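Local coordinates for WGR domain-containing protein (Bacteroides fragilis, PDB 2RA8) that is of unknown function but joins an N-terminal WGR domain, a module often linked to nucleic-acid binding, to a leucine-rich-repeat domain, at residues A[81-86]-A[107-112]. Numbering follows the deposited sequence.
Sequences KKYALS and PSLKQI
Lys-81 and Ile-112 form a parallel beta bridge between strands 80-83 and 111-114, the first two strands of the long parallel sheet that runs through the leucine-rich-repeat domain. Lys-81 N donates to Gln-111 O at 3.2 Å with an N-H...O angle of 145°, and further backbone bonds to Thr-113 and Gly-115 continue the pairing. Beside it, Ile-112 CA lies 3.5 Å from Lys-81 O, a CA-H...O contact.

On the face carrying Lys-81 and Ile-112, the side chains of Tyr-83 and Leu-109 join them in a largely buried cluster. Ile-112 has CG1 anti to its backbone N (chi1 -177°), and its side chain crosses that of Tyr-83 at about a right angle. Its CD1 rests 3.5 Å from Tyr-83 CE1 and equally near CD1 of that ring, with CG1 close behind. Leu-109, in the loop leading into the second strand, comes to the same ring from another direction: it and Tyr-83 meet tip to tip, Leu-109 CD1 sitting at the ring edge, near its plane. That methyl also presses on the root of the lysine, a tight 3.4 Å from Lys-81 CB, so one carbon packs against both strand residues. The lysine chain crosses Leu-109 obliquely and runs on, extended, to a salt bridge between NZ and Asp-103.

Asp-103 is the shared second-shell partner, since its carboxylate also hydrogen-bonds Tyr-83 OH and would thereby help fix the ring's polar end. Helix 96-102, in the connection between the strands, closes over this face: Ile-100 touches both Tyr-83 and Ile-112, while Leu-96 adds to the packing on the tyrosine. This parallel strand-helix-strand crossover thus buries the aromatic ring but keeps its hydroxyl satisfied, with Tyr-83 OH just 3.3 Å from Leu-109 CD1.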
loop_
_atom_site.group_PDB
_atom_site.type_symbol
_atom_site.label_atom_id
_atom_site.label_comp_id
_atom_site.label_asym_id
_atom_site.label_seq_id
_atom_site.Cartn_x
_atom_site.Cartn_y
_atom_site.Cartn_z
ATOM N N LYS A 81 -2.010 -9.702 -17.822
ATOM C CA LYS A 81 -3.061 -8.717 -17.766
ATOM C C LYS A 81 -4.099 -9.059 -16.743
ATOM O O LYS A 81 -4.290 -10.224 -16.393
ATOM C CB LYS A 81 -3.705 -8.563 -19.152
ATOM C CG LYS A 81 -4.467 -7.254 -19.338
ATOM C CD LYS A 81 -4.952 -7.102 -20.772
ATOM C CE LYS A 81 -5.642 -5.764 -20.985
ATOM N NZ LYS A 81 -6.152 -5.604 -22.381
ATOM N N LYS A 82 -4.764 -8.026 -16.244
ATOM C CA LYS A 82 -5.816 -8.176 -15.254
ATOM C C LYS A 82 -7.135 -7.757 -15.860
ATOM O O LYS A 82 -7.235 -6.691 -16.464
ATOM C CB LYS A 82 -5.522 -7.296 -14.036
ATOM C CG LYS A 82 -6.603 -7.322 -12.970
ATOM C CD LYS A 82 -6.189 -6.487 -11.774
ATOM C CE LYS A 82 -7.255 -6.485 -10.684
ATOM N NZ LYS A 82 -6.727 -5.803 -9.480
ATOM N N TYR A 83 -8.149 -8.600 -15.712
ATOM C CA TYR A 83 -9.469 -8.287 -16.230
ATOM C C TYR A 83 -10.388 -8.111 -15.064
ATOM O O TYR A 83 -10.554 -9.016 -14.241
ATOM C CB TYR A 83 -9.993 -9.404 -17.125
ATOM C CG TYR A 83 -9.175 -9.605 -18.370
ATOM C CD1 TYR A 83 -8.079 -10.464 -18.375
ATOM C CD2 TYR A 83 -9.495 -8.935 -19.545
ATOM C CE1 TYR A 83 -7.323 -10.654 -19.524
ATOM C CE2 TYR A 83 -8.744 -9.118 -20.704
ATOM C CZ TYR A 83 -7.666 -9.980 -20.680
ATOM O OH TYR A 83 -6.932 -10.181 -21.815
ATOM N N ALA A 84 -10.989 -6.932 -14.982
ATOM C CA ALA A 84 -11.888 -6.620 -13.891
ATOM C C ALA A 84 -13.034 -5.764 -14.334
ATOM O O ALA A 84 -12.889 -4.943 -15.232
ATOM C CB ALA A 84 -11.116 -5.921 -12.781
ATOM N N LEU A 85 -14.188 -5.967 -13.707
ATOM C CA LEU A 85 -15.379 -5.188 -14.018
ATOM C C LEU A 85 -15.515 -4.076 -13.023
ATOM O O LEU A 85 -15.440 -4.304 -11.818
ATOM C CB LEU A 85 -16.653 -6.045 -13.933
ATOM C CG LEU A 85 -17.201 -6.779 -15.165
ATOM C CD1 LEU A 85 -18.469 -7.527 -14.772
ATOM C CD2 LEU A 85 -17.505 -5.793 -16.283
ATOM N N SER A 86 -15.701 -2.858 -13.515
ATOM C CA SER A 86 -15.898 -1.725 -12.622
ATOM C C SER A 86 -17.380 -1.677 -12.311
ATOM O O SER A 86 -18.179 -2.411 -12.914
ATOM C CB SER A 86 -15.475 -0.417 -13.301
ATOM O OG SER A 86 -16.271 -0.146 -14.442
ATOM N N PRO A 107 -4.659 -13.983 -26.873
ATOM C CA PRO A 107 -3.775 -15.080 -27.282
ATOM C C PRO A 107 -2.321 -14.851 -26.970
ATOM O O PRO A 107 -1.556 -15.804 -26.814
ATOM C CB PRO A 107 -4.017 -15.181 -28.793
ATOM C CG PRO A 107 -5.415 -14.693 -28.949
ATOM C CD PRO A 107 -5.432 -13.490 -28.027
ATOM N N SER A 108 -1.923 -13.586 -26.872
ATOM C CA SER A 108 -0.526 -13.263 -26.603
ATOM C C SER A 108 -0.147 -13.227 -25.143
ATOM O O SER A 108 1.038 -13.180 -24.816
ATOM C CB SER A 108 -0.162 -11.915 -27.233
ATOM O OG SER A 108 -0.937 -10.867 -26.677
ATOM N N LEU A 109 -1.134 -13.246 -24.251
ATOM C CA LEU A 109 -0.832 -13.209 -22.824
ATOM C C LEU A 109 -0.429 -14.548 -22.285
ATOM O O LEU A 109 -0.976 -15.574 -22.681
ATOM C CB LEU A 109 -2.031 -12.729 -22.026
ATOM C CG LEU A 109 -2.525 -11.314 -22.319
ATOM C CD1 LEU A 109 -3.743 -11.048 -21.449
ATOM C CD2 LEU A 109 -1.428 -10.295 -22.045
ATOM N N LYS A 110 0.524 -14.542 -21.357
ATOM C CA LYS A 110 0.992 -15.772 -20.746
ATOM C C LYS A 110 0.396 -15.894 -19.362
ATOM O O LYS A 110 0.241 -17.003 -18.835
ATOM C CB LYS A 110 2.512 -15.767 -20.650
ATOM C CG LYS A 110 3.134 -17.131 -20.792
ATOM C CD LYS A 110 3.236 -17.534 -22.252
ATOM C CE LYS A 110 4.406 -16.835 -22.924
ATOM N NZ LYS A 110 4.521 -17.220 -24.354
ATOM N N GLN A 111 0.060 -14.752 -18.760
ATOM C CA GLN A 111 -0.533 -14.743 -17.429
ATOM C C GLN A 111 -1.784 -13.926 -17.408
ATOM O O GLN A 111 -1.875 -12.897 -18.084
ATOM C CB GLN A 111 0.446 -14.176 -16.383
ATOM C CG GLN A 111 1.602 -15.104 -16.064
ATOM C CD GLN A 111 2.754 -14.978 -17.038
ATOM O OE1 GLN A 111 3.518 -15.927 -17.241
ATOM N NE2 GLN A 111 2.904 -13.796 -17.630
ATOM N N ILE A 112 -2.762 -14.382 -16.629
ATOM C CA ILE A 112 -4.025 -13.685 -16.507
ATOM C C ILE A 112 -4.471 -13.590 -15.065
ATOM O O ILE A 112 -4.307 -14.531 -14.283
ATOM C CB ILE A 112 -5.131 -14.369 -17.381
ATOM C CG1 ILE A 112 -6.429 -13.564 -17.291
ATOM C CG2 ILE A 112 -5.362 -15.817 -16.935
ATOM C CD1 ILE A 112 -7.476 -13.960 -18.332
#